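Local coordinates for putative uncharacterized protein (Leishmania major, PDB 3M3I) that is of unknown function but belongs to the DUF985 branch of the cupin superfamily and forms a dimer with a cupin beta-barrel fold, at residues A[33-39]-A[184-188]; A[59-65]-A[173-179]; A[71-75]-A[205-211]; A[102-106]-A[148-152]. All coordinates share one frame; numbering follows the deposited sequence.

Contact 1: residues A[33-39]-A[184-188]; sequences HPEGGYY and YRDFE
F187 and H33 form the aromatic pair of the contact, the edge of H33 meeting the face of F187 in an offset edge-to-face arrangement with centroids 5.8 Å apart and planes at 68°. F187 CG stands anti to the backbone N (chi1 179°), which sends the ring across to the 33-36 turn. Packing on the same ring comes from E35 OE1, 4.0 Å from F187 CE1, and from P34, whose CB touches F187 CE2 at 3.9 Å. P34 CG also lies 4.0 Å from Y184 CE1, the proline and tyrosine side chains meeting at about a right angle. Within the cupin beta-barrel the contact packs the type I turn before strand 38-44, H33 to G36, against the connection between strand 172-179 of one sheet and strand 188-189 of the other. Polar contacts are slight. Y184 OH lies over one face of the H33 ring and makes a weak, 3.4 Å hydrogen bond to Y39 OH. E35 OE2 is hydrogen-bonded to S73 OG.

Contact 2: residues A[59-65]-A[173-179]; sequences AYTTIYF and LVSCIVS
T61, I63 and F65 pair with V178, C176 and V174 as three successive hydrogen-bonded pairs of an antiparallel ladder, in which every N-H and C=O of these six residues that faces the partner strand is used. The bonds are of nearly equal length, V174 N to F65 O being 2.8 Å. On its other edge strand 56-67 is also bonded, A59, Y60, T62 and Y64 making backbone bonds with H47, S45, V43 and S40, while L173 bonds H87. Beyond the ladder S179 OG gives a 2.9 Å bond to A59 O; it stands anti to the S179 backbone N (chi1 171°), which carries it out to that carbonyl. It is also hydrogen-bonded to S179 OG of the second subunit.

Apolar contacts fill the face bearing I63, F65 and C176. I63 CG1 packs on C176 CB at 3.7 Å, and C176 SG lies 3.8 Å from F65 CB, meeting the phenyl ring obliquely. On the other face T62 CG2 runs alongside I177 CG1 at 4.0 Å.

Several hydroxyls have partners beyond the pair. T61 OG1 bonds F182 N and S175 OG bonds H87 NE2, whereas T62 OG1 and Y60 OH reach Q147 and D81 of the second subunit. The ladder residues thus meet their backbone polarity within the cupin sheet, and the face bearing T62 and I177 helps build the dimer interface, where I177 packs on I177 of the second subunit.

Contact 3: residues A[71-75]-A[205-211]; sequences SPSHL and VIKQMAY
H74 and Y211 lie face to face, their ring centroids 3.8 Å apart and their planes at 17°. The overlap is shifted toward the rims: H74 ND1 sits 3.3 Å from Y211 CZ, and H74 CB adds a CH-pi contact over the same tyrosine ring. Both polar ends are held by the turn that carries P34 and E35. The bond from H74 ND1 to E35 O fixes the rotation of the histidine ring, whereas that from Y211 OH to P34 O pins only the far end of the tyrosine.

A single backbone hydrogen bond joins the segments, L75 N to M209 O at 2.9 Å. The same carbonyl takes a CA-H contact from H74. Here the C-terminal end of helix 203-209 is docked on the cupin beta-barrel, against the corner at L75, between the short strands 73-74 and 76-77.

Apolar packing lies beside this bond. L75 CD2 meets M209 CB at 3.6 Å, with the two side chains crossing at about a right angle, and L75 CD1 touches A210 CB at 4.2 Å. The methionine is folded at chi2 and chi3 (-59° and -58°), bringing CE back to P72 CB at 4.2 Å. L75 also packs on L195 of helix 192-198.

Contact 4: residues A[102-106]-A[148-152]; sequences QDEDR and YTVPG
Q102 and P151 mark the nearest approach of the two backbones, with CA atoms 6.4 Å apart, where a type I turn from D103 to R106 comes up to the end of strand 147-150. The segments do not pair as strands; side chains do most of the joining.

P151 lies against the start of the turn, its CG 3.5 Å from Q102 O and its CB 4.1 Å from Q102 CB. The same CG is also 3.7 Å from D103 OD1.

R106 folds back over the strand. Its CG lies between the backbone N and the carbonyl carbon (chi1 40°), and a further bend at chi2 turns the guanidinium toward Y148. CZ stands off-centre over the tyrosine face, 4.7 Å from the ring centroid, in a cation-pi contact with the two planes at 84°. The exact placement of the guanidinium is doubtful, because it is modelled too close to the T149 carbonyl. R106 CD packs at 3.8 Å on T149 CG2. A weak hydrogen bond from R106 NH2 to D103 OD1 at 2.9 Å, part of a salt bridge, ties the guanidinium to the turn.

T149 OG1 is hydrogen-bonded to T83 OG1 on the neighbouring strand 81-87. R106 also packs on V43 of the second subunit, and T149 on its Y60. The arrangement is a loop between strands 92-98 and 130-136 folded over a strand end of the cupin beta-barrel, at the edge of the dimer interface.

Contacts 2 and 3 are buried, but the first is a regular strand ladder rich in backbone hydrogen bonds, while the second docks the C-terminal helix and relies on a ring stack and a single backbone bond. Contacts 1 and 4 are only partly buried loop contacts: contact 1 is mainly aromatic and apolar, contact 4 centred on a charged arginine. Contacts 1, 2 and 4 all reach the same sheet. Direct hydrogen bonds from the 33-36 turn join contacts 1 and 3, and F65 of contact 2 packs against residues of both. Contact 4 stands apart, its nearest atoms about 7 Å from contact 2, yet these two alone reach the second subunit.

Contact 1: residues A[33-39]-A[184-188]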
loop_
_atom_site.group_PDB
_atom_site.type_symbol
_atom_site.label_atom_id
_atom_site.label_comp_id
_atom_site.label_asym_id
_atom_site.label_seq_id
_atom_site.Cartn_x
_atom_site.Cartn_y
_atom_site.Cartn_z
ATOM N N HIS A 33 1.048 -16.612 -9.757
ATOM C CA HIS A 33 0.413 -15.589 -10.559
ATOM C C HIS A 33 0.830 -15.803 -12.017
ATOM O O HIS A 33 1.947 -16.233 -12.282
ATOM C CB HIS A 33 0.871 -14.217 -10.054
ATOM C CG HIS A 33 0.025 -13.083 -10.527
ATOM N ND1 HIS A 33 0.050 -12.629 -11.826
ATOM C CD2 HIS A 33 -0.875 -12.314 -9.876
ATOM C CE1 HIS A 33 -0.799 -11.629 -11.955
ATOM N NE2 HIS A 33 -1.368 -11.412 -10.784
ATOM N N PRO A 34 -0.080 -15.543 -12.972
ATOM C CA PRO A 34 0.271 -15.677 -14.386
ATOM C C PRO A 34 1.626 -15.046 -14.763
ATOM O O PRO A 34 2.485 -15.734 -15.323
ATOM C CB PRO A 34 -0.898 -14.986 -15.086
ATOM C CG PRO A 34 -2.066 -15.220 -14.176
ATOM C CD PRO A 34 -1.539 -15.407 -12.787
ATOM N N GLU A 35 1.821 -13.767 -14.427
ATOM C CA GLU A 35 3.074 -13.036 -14.717
ATOM C C GLU A 35 4.334 -13.733 -14.147
ATOM O O GLU A 35 5.427 -13.632 -14.710
ATOM C CB GLU A 35 2.975 -11.585 -14.187
ATOM C CG GLU A 35 2.985 -11.456 -12.635
ATOM C CD GLU A 35 2.636 -10.064 -12.124
ATOM O OE1 GLU A 35 1.481 -9.609 -12.312
ATOM O OE2 GLU A 35 3.513 -9.410 -11.512
ATOM N N GLY A 36 4.155 -14.445 -13.039
ATOM C CA GLY A 36 5.234 -15.127 -12.345
ATOM C C GLY A 36 5.068 -14.777 -10.890
ATOM O O GLY A 36 4.090 -14.120 -10.538
ATOM N N GLY A 37 5.996 -15.200 -10.040
ATOM C CA GLY A 37 5.900 -14.929 -8.617
ATOM C C GLY A 37 4.630 -15.452 -7.981
ATOM O O GLY A 37 3.888 -16.178 -8.598
ATOM N N TYR A 38 4.383 -15.057 -6.736
ATOM C CA TYR A 38 3.287 -15.613 -5.943
ATOM C C TYR A 38 2.337 -14.504 -5.460
ATOM O O TYR A 38 2.736 -13.351 -5.344
ATOM C CB TYR A 38 3.865 -16.441 -4.791
ATOM C CG TYR A 38 4.808 -17.531 -5.292
ATOM C CD1 TYR A 38 6.128 -17.243 -5.617
ATOM C CD2 TYR A 38 4.371 -18.840 -5.466
ATOM C CE1 TYR A 38 6.992 -18.223 -6.094
ATOM C CE2 TYR A 38 5.229 -19.830 -5.937
ATOM C CZ TYR A 38 6.540 -19.510 -6.256
ATOM O OH TYR A 38 7.407 -20.484 -6.728
ATOM N N TYR A 39 1.070 -14.838 -5.208
ATOM C CA TYR A 39 0.112 -13.820 -4.805
ATOM C C TYR A 39 -1.162 -14.310 -4.114
ATOM O O TYR A 39 -1.447 -15.485 -4.076
ATOM C CB TYR A 39 -0.270 -12.972 -6.017
ATOM C CG TYR A 39 -1.490 -13.446 -6.752
ATOM C CD1 TYR A 39 -2.602 -12.622 -6.892
ATOM C CD2 TYR A 39 -1.539 -14.705 -7.321
ATOM C CE1 TYR A 39 -3.717 -13.050 -7.568
ATOM C CE2 TYR A 39 -2.653 -15.139 -7.992
ATOM C CZ TYR A 39 -3.736 -14.309 -8.112
ATOM O OH TYR A 39 -4.849 -14.731 -8.798
ATOM N N TYR A 184 -8.592 -8.785 -14.989
ATOM C CA TYR A 184 -7.797 -9.504 -15.992
ATOM C C TYR A 184 -8.141 -9.070 -17.422
ATOM O O TYR A 184 -7.350 -9.289 -18.338
ATOM C CB TYR A 184 -7.925 -11.020 -15.827
ATOM C CG TYR A 184 -7.009 -11.607 -14.771
ATOM C CD1 TYR A 184 -5.652 -11.737 -14.995
ATOM C CD2 TYR A 184 -7.509 -12.035 -13.540
ATOM C CE1 TYR A 184 -4.808 -12.287 -14.018
ATOM C CE2 TYR A 184 -6.675 -12.575 -12.552
ATOM C CZ TYR A 184 -5.335 -12.700 -12.801
ATOM O OH TYR A 184 -4.510 -13.233 -11.831
ATOM N N ARG A 185 -9.288 -8.410 -17.621
ATOM C CA ARG A 185 -9.578 -7.861 -18.931
ATOM C C ARG A 185 -8.558 -6.789 -19.311
ATOM O O ARG A 185 -8.336 -6.571 -20.496
ATOM C CB ARG A 185 -11.010 -7.355 -19.029
ATOM C CG ARG A 185 -12.040 -8.476 -19.151
ATOM C CD ARG A 185 -13.468 -7.990 -19.097
ATOM N NE ARG A 185 -13.797 -7.381 -17.813
ATOM C CZ ARG A 185 -15.016 -6.977 -17.434
ATOM N NH1 ARG A 185 -16.077 -7.141 -18.219
ATOM N NH2 ARG A 185 -15.178 -6.427 -16.234
ATOM N N ASP A 186 -7.924 -6.159 -18.310
ATOM C CA ASP A 186 -6.868 -5.156 -18.503
ATOM C C ASP A 186 -5.437 -5.700 -18.309
ATOM O O ASP A 186 -4.484 -4.926 -18.132
ATOM C CB ASP A 186 -7.062 -4.022 -17.494
ATOM C CG ASP A 186 -8.479 -3.527 -17.440
ATOM O OD1 ASP A 186 -9.063 -3.356 -18.505
ATOM O OD2 ASP A 186 -9.010 -3.287 -16.336
ATOM N N PHE A 187 -5.282 -7.020 -18.316
ATOM C CA PHE A 187 -3.995 -7.654 -18.057
ATOM C C PHE A 187 -3.475 -8.167 -19.368
ATOM O O PHE A 187 -4.099 -9.048 -20.003
ATOM C CB PHE A 187 -4.199 -8.772 -17.058
ATOM C CG PHE A 187 -2.954 -9.541 -16.716
ATOM C CD1 PHE A 187 -1.982 -8.987 -15.889
ATOM C CD2 PHE A 187 -2.780 -10.848 -17.174
ATOM C CE1 PHE A 187 -0.859 -9.705 -15.554
ATOM C CE2 PHE A 187 -1.655 -11.566 -16.842
ATOM C CZ PHE A 187 -0.691 -11.001 -16.027
ATOM N N GLU A 188 -2.369 -7.576 -19.809
ATOM C CA GLU A 188 -1.712 -7.962 -21.050
ATOM C C GLU A 188 -0.340 -8.517 -20.711
ATOM O O GLU A 188 0.409 -7.884 -20.002
ATOM C CB GLU A 188 -1.594 -6.774 -22.020
ATOM C CG GLU A 188 -0.822 -7.094 -23.314
ATOM C CD GLU A 188 -1.172 -6.184 -24.487
ATOM O OE1 GLU A 188 -1.753 -5.098 -24.259
ATOM O OE2 GLU A 188 -0.851 -6.551 -25.653
#

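Contact 2: residues A[59-65]-A[173-179]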
loop_
_atom_site.group_PDB
_atom_site.type_symbol
_atom_site.label_atom_id
_atom_site.label_comp_id
_atom_site.label_asym_id
_atom_site.label_seq_id
_atom_site.Cartn_x
_atom_site.Cartn_y
_atom_site.Cartn_z
ATOM N N ALA A 59 -12.923 0.740 -7.123
ATOM C CA ALA A 59 -12.055 1.879 -6.833
ATOM C C ALA A 59 -10.607 1.419 -6.758
ATOM O O ALA A 59 -9.741 1.967 -7.428
ATOM C CB ALA A 59 -12.454 2.567 -5.531
ATOM N N TYR A 60 -10.369 0.410 -5.924
ATOM C CA TYR A 60 -9.063 -0.216 -5.787
ATOM C C TYR A 60 -9.225 -1.712 -5.555
ATOM O O TYR A 60 -10.289 -2.181 -5.171
ATOM C CB TYR A 60 -8.291 0.391 -4.622
ATOM C CG TYR A 60 -8.893 0.062 -3.276
ATOM C CD1 TYR A 60 -8.448 -1.015 -2.537
ATOM C CD2 TYR A 60 -9.923 0.819 -2.754
ATOM C CE1 TYR A 60 -9.013 -1.324 -1.322
ATOM C CE2 TYR A 60 -10.495 0.511 -1.525
ATOM C CZ TYR A 60 -10.034 -0.566 -0.819
ATOM O OH TYR A 60 -10.595 -0.874 0.397
ATOM N N THR A 61 -8.145 -2.436 -5.803
ATOM C CA THR A 61 -8.003 -3.836 -5.471
ATOM C C THR A 61 -6.602 -3.949 -4.913
ATOM O O THR A 61 -5.723 -3.214 -5.337
ATOM C CB THR A 61 -8.166 -4.742 -6.712
ATOM O OG1 THR A 61 -7.239 -4.358 -7.721
ATOM C CG2 THR A 61 -9.581 -4.654 -7.292
ATOM N N THR A 62 -6.393 -4.831 -3.937
ATOM C CA THR A 62 -5.053 -5.012 -3.340
ATOM C C THR A 62 -4.661 -6.477 -3.334
ATOM O O THR A 62 -5.521 -7.359 -3.424
ATOM C CB THR A 62 -4.935 -4.488 -1.871
ATOM O OG1 THR A 62 -5.335 -5.520 -0.965
ATOM C CG2 THR A 62 -5.778 -3.237 -1.629
ATOM N N ILE A 63 -3.354 -6.720 -3.227
ATOM C CA ILE A 63 -2.803 -8.074 -3.165
ATOM C C ILE A 63 -1.511 -8.110 -2.373
ATOM O O ILE A 63 -0.862 -7.100 -2.178
ATOM C CB ILE A 63 -2.502 -8.666 -4.573
ATOM C CG1 ILE A 63 -1.371 -7.916 -5.266
ATOM C CG2 ILE A 63 -3.737 -8.657 -5.472
ATOM C CD1 ILE A 63 -0.828 -8.646 -6.481
ATOM N N TYR A 64 -1.168 -9.301 -1.893
ATOM C CA TYR A 64 0.170 -9.602 -1.440
ATOM C C TYR A 64 0.929 -10.184 -2.635
ATOM O O TYR A 64 0.428 -11.058 -3.310
ATOM C CB TYR A 64 0.122 -10.627 -0.341
ATOM C CG TYR A 64 -0.379 -10.144 1.004
ATOM C CD1 TYR A 64 0.332 -9.202 1.743
ATOM C CD2 TYR A 64 -1.524 -10.674 1.563
ATOM C CE1 TYR A 64 -0.108 -8.794 2.991
ATOM C CE2 TYR A 64 -1.971 -10.268 2.800
ATOM C CZ TYR A 64 -1.262 -9.337 3.513
ATOM O OH TYR A 64 -1.714 -8.946 4.756
ATOM N N PHE A 65 2.127 -9.692 -2.911
ATOM C CA PHE A 65 2.930 -10.231 -3.996
ATOM C C PHE A 65 4.317 -10.619 -3.506
ATOM O O PHE A 65 5.005 -9.800 -2.917
ATOM C CB PHE A 65 3.042 -9.219 -5.134
ATOM C CG PHE A 65 3.761 -9.753 -6.323
ATOM C CD1 PHE A 65 3.114 -10.579 -7.226
ATOM C CD2 PHE A 65 5.095 -9.471 -6.523
ATOM C CE1 PHE A 65 3.782 -11.092 -8.323
ATOM C CE2 PHE A 65 5.770 -9.977 -7.622
ATOM C CZ PHE A 65 5.110 -10.795 -8.518
ATOM N N LEU A 173 8.816 -9.880 -0.299
ATOM C CA LEU A 173 7.367 -9.800 -0.124
ATOM C C LEU A 173 6.920 -8.329 -0.135
ATOM O O LEU A 173 7.516 -7.481 0.525
ATOM C CB LEU A 173 6.961 -10.472 1.185
ATOM C CG LEU A 173 5.503 -10.364 1.661
ATOM C CD1 LEU A 173 4.539 -11.023 0.696
ATOM C CD2 LEU A 173 5.358 -10.963 3.055
ATOM N N VAL A 174 5.876 -8.035 -0.894
ATOM C CA VAL A 174 5.311 -6.698 -0.942
ATOM C C VAL A 174 3.791 -6.787 -0.904
ATOM O O VAL A 174 3.219 -7.872 -0.925
ATOM C CB VAL A 174 5.736 -5.905 -2.244
ATOM C CG1 VAL A 174 7.217 -5.642 -2.278
ATOM C CG2 VAL A 174 5.295 -6.629 -3.511
ATOM N N SER A 175 3.158 -5.624 -0.829
ATOM C CA SER A 175 1.759 -5.477 -1.165
ATOM C C SER A 175 1.683 -4.615 -2.408
ATOM O O SER A 175 2.486 -3.704 -2.570
ATOM C CB SER A 175 0.988 -4.828 -0.023
ATOM O OG SER A 175 0.885 -5.703 1.071
ATOM N N CYS A 176 0.731 -4.930 -3.288
ATOM C CA CYS A 176 0.433 -4.108 -4.445
ATOM C C CYS A 176 -1.011 -3.619 -4.392
ATOM O O CYS A 176 -1.916 -4.366 -4.031
ATOM C CB CYS A 176 0.655 -4.894 -5.727
ATOM S SG CYS A 176 2.287 -5.601 -5.897
ATOM N N ILE A 177 -1.228 -2.362 -4.767
ATOM C CA ILE A 177 -2.586 -1.816 -4.881
ATOM C C ILE A 177 -2.762 -1.269 -6.284
ATOM O O ILE A 177 -1.991 -0.430 -6.695
ATOM C CB ILE A 177 -2.817 -0.696 -3.847
ATOM C CG1 ILE A 177 -2.474 -1.194 -2.448
ATOM C CG2 ILE A 177 -4.250 -0.207 -3.858
ATOM C CD1 ILE A 177 -2.479 -0.082 -1.438
ATOM N N VAL A 178 -3.744 -1.771 -7.028
ATOM C CA VAL A 178 -4.075 -1.207 -8.331
ATOM C C VAL A 178 -5.324 -0.354 -8.181
ATOM O O VAL A 178 -6.295 -0.796 -7.586
ATOM C CB VAL A 178 -4.288 -2.297 -9.401
ATOM C CG1 VAL A 178 -4.371 -1.664 -10.785
ATOM C CG2 VAL A 178 -3.171 -3.324 -9.353
ATOM N N SER A 179 -5.268 0.886 -8.668
ATOM C CA SER A 179 -6.400 1.828 -8.584
ATOM C C SER A 179 -6.423 2.831 -9.737
ATOM O O SER A 179 -5.451 3.576 -9.935
ATOM C CB SER A 179 -6.380 2.608 -7.276
ATOM O OG SER A 179 -7.354 3.642 -7.293
#

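Contact 3: residues A[71-75]-A[205-211]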
loop_
_atom_site.group_PDB
_atom_site.type_symbol
_atom_site.label_atom_id
_atom_site.label_comp_id
_atom_site.label_asym_id
_atom_site.label_seq_id
_atom_site.Cartn_x
_atom_site.Cartn_y
_atom_site.Cartn_z
ATOM N N SER A 71 11.421 -17.231 -9.690
ATOM C CA SER A 71 10.084 -16.808 -10.129
ATOM C C SER A 71 9.917 -15.278 -10.236
ATOM O O SER A 71 9.203 -14.657 -9.454
ATOM C CB SER A 71 9.011 -17.393 -9.209
ATOM O OG SER A 71 7.762 -17.463 -9.874
ATOM N N PRO A 72 10.558 -14.665 -11.234
ATOM C CA PRO A 72 10.324 -13.245 -11.491
ATOM C C PRO A 72 8.935 -12.969 -12.050
ATOM O O PRO A 72 8.301 -13.873 -12.551
ATOM C CB PRO A 72 11.383 -12.905 -12.536
ATOM C CG PRO A 72 11.717 -14.203 -13.185
ATOM C CD PRO A 72 11.565 -15.242 -12.139
ATOM N N SER A 73 8.459 -11.730 -11.950
ATOM C CA SER A 73 7.232 -11.308 -12.632
ATOM C C SER A 73 7.645 -10.836 -14.018
ATOM O O SER A 73 8.457 -9.943 -14.138
ATOM C CB SER A 73 6.542 -10.192 -11.845
ATOM O OG SER A 73 5.730 -9.345 -12.651
ATOM N N HIS A 74 7.109 -11.440 -15.069
ATOM C CA HIS A 74 7.557 -11.142 -16.431
ATOM C C HIS A 74 6.837 -9.934 -16.976
ATOM O O HIS A 74 5.789 -9.558 -16.469
ATOM C CB HIS A 74 7.331 -12.340 -17.345
ATOM C CG HIS A 74 8.161 -13.531 -16.985
ATOM N ND1 HIS A 74 7.787 -14.428 -16.011
ATOM C CD2 HIS A 74 9.353 -13.961 -17.457
ATOM C CE1 HIS A 74 8.709 -15.365 -15.904
ATOM N NE2 HIS A 74 9.674 -15.101 -16.766
ATOM N N LEU A 75 7.407 -9.336 -18.012
ATOM C CA LEU A 75 6.882 -8.096 -18.575
ATOM C C LEU A 75 5.385 -8.163 -18.915
ATOM O O LEU A 75 4.935 -8.989 -19.712
ATOM C CB LEU A 75 7.708 -7.667 -19.795
ATOM C CG LEU A 75 9.188 -7.326 -19.520
ATOM C CD1 LEU A 75 9.872 -6.723 -20.735
ATOM C CD2 LEU A 75 9.330 -6.373 -18.343
ATOM N N VAL A 205 16.632 -5.783 -21.284
ATOM C CA VAL A 205 15.505 -5.972 -20.357
ATOM C C VAL A 205 14.482 -6.935 -20.973
ATOM O O VAL A 205 13.908 -7.768 -20.269
ATOM C CB VAL A 205 14.823 -4.626 -19.946
ATOM C CG1 VAL A 205 14.475 -3.796 -21.156
ATOM C CG2 VAL A 205 13.553 -4.877 -19.121
ATOM N N ILE A 206 14.283 -6.852 -22.289
ATOM C CA ILE A 206 13.313 -7.724 -22.950
ATOM C C ILE A 206 13.722 -9.199 -22.802
ATOM O O ILE A 206 12.932 -10.005 -22.311
ATOM C CB ILE A 206 13.106 -7.361 -24.425
ATOM C CG1 ILE A 206 12.358 -6.031 -24.542
ATOM C CG2 ILE A 206 12.306 -8.451 -25.150
ATOM C CD1 ILE A 206 12.424 -5.426 -25.939
ATOM N N LYS A 207 14.947 -9.533 -23.198
ATOM C CA LYS A 207 15.446 -10.905 -23.079
ATOM C C LYS A 207 15.620 -11.388 -21.635
ATOM O O LYS A 207 15.586 -12.577 -21.385
ATOM C CB LYS A 207 16.756 -11.080 -23.867
ATOM C CG LYS A 207 16.513 -11.240 -25.380
ATOM C CD LYS A 207 17.794 -11.363 -26.166
ATOM C CE LYS A 207 17.492 -11.673 -27.635
ATOM N NZ LYS A 207 18.692 -12.175 -28.386
ATOM N N GLN A 208 15.805 -10.463 -20.696
ATOM C CA GLN A 208 15.914 -10.786 -19.273
ATOM C C GLN A 208 14.538 -10.992 -18.662
ATOM O O GLN A 208 14.343 -11.947 -17.928
ATOM C CB GLN A 208 16.654 -9.667 -18.523
ATOM C CG GLN A 208 16.765 -9.843 -16.977
ATOM C CD GLN A 208 17.500 -8.683 -16.302
ATOM O OE1 GLN A 208 18.346 -8.016 -16.920
ATOM N NE2 GLN A 208 17.180 -8.431 -15.034
ATOM N N MET A 209 13.578 -10.118 -18.978
ATOM C CA MET A 209 12.287 -10.083 -18.248
ATOM C C MET A 209 11.035 -10.542 -18.987
ATOM O O MET A 209 9.991 -10.654 -18.360
ATOM C CB MET A 209 12.032 -8.676 -17.696
ATOM C CG MET A 209 13.087 -8.186 -16.699
ATOM S SD MET A 209 13.249 -9.249 -15.245
ATOM C CE MET A 209 11.576 -9.232 -14.592
ATOM N N ALA A 210 11.101 -10.780 -20.292
ATOM C CA ALA A 210 9.920 -11.243 -21.028
ATOM C C ALA A 210 9.956 -12.746 -21.201
ATOM O O ALA A 210 11.034 -13.340 -21.319
ATOM C CB ALA A 210 9.822 -10.564 -22.384
ATOM N N TYR A 211 8.773 -13.359 -21.209
ATOM C CA TYR A 211 8.631 -14.785 -21.484
ATOM C C TYR A 211 9.213 -15.115 -22.849
ATOM O O TYR A 211 9.032 -14.348 -23.809
ATOM C CB TYR A 211 7.167 -15.200 -21.469
ATOM C CG TYR A 211 6.592 -15.540 -20.105
ATOM C CD1 TYR A 211 7.113 -16.585 -19.340
ATOM C CD2 TYR A 211 5.485 -14.857 -19.606
ATOM C CE1 TYR A 211 6.555 -16.914 -18.102
ATOM C CE2 TYR A 211 4.934 -15.173 -18.383
ATOM C CZ TYR A 211 5.464 -16.199 -17.639
ATOM O OH TYR A 211 4.891 -16.508 -16.426
#

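Contact 4: residues A[102-106]-A[148-152]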
loop_
_atom_site.group_PDB
_atom_site.type_symbol
_atom_site.label_atom_id
_atom_site.label_comp_id
_atom_site.label_asym_id
_atom_site.label_seq_id
_atom_site.Cartn_x
_atom_site.Cartn_y
_atom_site.Cartn_z
ATOM N N GLN A 102 6.216 9.267 -17.186
ATOM C CA GLN A 102 4.932 9.466 -16.499
ATOM C C GLN A 102 4.993 9.309 -14.979
ATOM O O GLN A 102 3.962 9.125 -14.328
ATOM C CB GLN A 102 3.880 8.524 -17.106
ATOM C CG GLN A 102 3.301 9.097 -18.394
ATOM C CD GLN A 102 2.592 8.091 -19.262
ATOM O OE1 GLN A 102 2.821 6.892 -19.162
ATOM N NE2 GLN A 102 1.732 8.589 -20.151
ATOM N N ASP A 103 6.202 9.399 -14.430
ATOM C CA ASP A 103 6.421 9.418 -12.988
ATOM C C ASP A 103 6.006 10.763 -12.408
ATOM O O ASP A 103 5.493 10.827 -11.292
ATOM C CB ASP A 103 7.904 9.186 -12.659
ATOM C CG ASP A 103 8.405 7.801 -13.060
ATOM O OD1 ASP A 103 7.581 6.903 -13.328
ATOM O OD2 ASP A 103 9.638 7.606 -13.091
ATOM N N GLU A 104 6.232 11.832 -13.173
ATOM C CA GLU A 104 6.062 13.215 -12.687
ATOM C C GLU A 104 4.589 13.561 -12.485
ATOM O O GLU A 104 4.244 14.334 -11.597
ATOM C CB GLU A 104 6.679 14.244 -13.662
ATOM C CG GLU A 104 8.041 13.880 -14.308
ATOM C CD GLU A 104 9.159 13.611 -13.302
ATOM O OE1 GLU A 104 9.200 14.282 -12.243
ATOM O OE2 GLU A 104 10.007 12.734 -13.582
ATOM N N ASP A 105 3.725 12.991 -13.321
ATOM C CA ASP A 105 2.293 13.295 -13.290
ATOM C C ASP A 105 1.577 12.854 -11.999
ATOM O O ASP A 105 0.470 13.325 -11.719
ATOM C CB ASP A 105 1.601 12.669 -14.506
ATOM N N ARG A 106 2.212 11.976 -11.219
ATOM C CA ARG A 106 1.596 11.385 -10.020
ATOM C C ARG A 106 2.326 11.738 -8.714
ATOM O O ARG A 106 3.302 12.492 -8.690
ATOM C CB ARG A 106 1.466 9.852 -10.152
ATOM C CG ARG A 106 2.645 9.127 -10.801
ATOM C CD ARG A 106 3.295 8.083 -9.891
ATOM N NE ARG A 106 4.495 7.528 -10.536
ATOM C CZ ARG A 106 5.584 7.045 -9.919
ATOM N NH1 ARG A 106 5.700 7.007 -8.593
ATOM N NH2 ARG A 106 6.580 6.590 -10.656
ATOM N N TYR A 148 6.482 2.756 -4.136
ATOM C CA TYR A 148 6.667 3.229 -5.503
ATOM C C TYR A 148 5.472 2.820 -6.360
ATOM O O TYR A 148 4.904 1.744 -6.170
ATOM C CB TYR A 148 7.955 2.676 -6.102
ATOM C CG TYR A 148 8.136 3.041 -7.551
ATOM C CD1 TYR A 148 8.803 4.208 -7.923
ATOM C CD2 TYR A 148 7.610 2.239 -8.555
ATOM C CE1 TYR A 148 8.960 4.550 -9.267
ATOM C CE2 TYR A 148 7.761 2.573 -9.883
ATOM C CZ TYR A 148 8.426 3.726 -10.236
ATOM O OH TYR A 148 8.559 4.033 -11.565
ATOM N N THR A 149 5.111 3.692 -7.306
ATOM C CA THR A 149 3.928 3.545 -8.151
ATOM C C THR A 149 4.304 3.394 -9.622
ATOM O O THR A 149 4.949 4.263 -10.194
ATOM C CB THR A 149 2.975 4.748 -8.003
ATOM O OG1 THR A 149 2.438 4.761 -6.685
ATOM C CG2 THR A 149 1.817 4.665 -8.987
ATOM N N VAL A 150 3.875 2.282 -10.226
ATOM C CA VAL A 150 4.144 1.994 -11.628
ATOM C C VAL A 150 3.005 2.622 -12.413
ATOM O O VAL A 150 1.863 2.235 -12.224
ATOM C CB VAL A 150 4.212 0.473 -11.891
ATOM C CG1 VAL A 150 4.474 0.194 -13.358
ATOM C CG2 VAL A 150 5.294 -0.160 -11.029
ATOM N N PRO A 151 3.298 3.617 -13.271
ATOM C CA PRO A 151 2.168 4.294 -13.906
ATOM C C PRO A 151 1.441 3.377 -14.882
ATOM O O PRO A 151 2.078 2.547 -15.529
ATOM C CB PRO A 151 2.823 5.467 -14.642
ATOM C CG PRO A 151 4.165 5.646 -13.986
ATOM C CD PRO A 151 4.579 4.255 -13.622
ATOM N N GLY A 152 0.119 3.520 -14.956
ATOM C CA GLY A 152 -0.684 2.820 -15.944
ATOM C C GLY A 152 -0.125 3.031 -17.340
ATOM O O GLY A 152 0.243 4.134 -17.712
#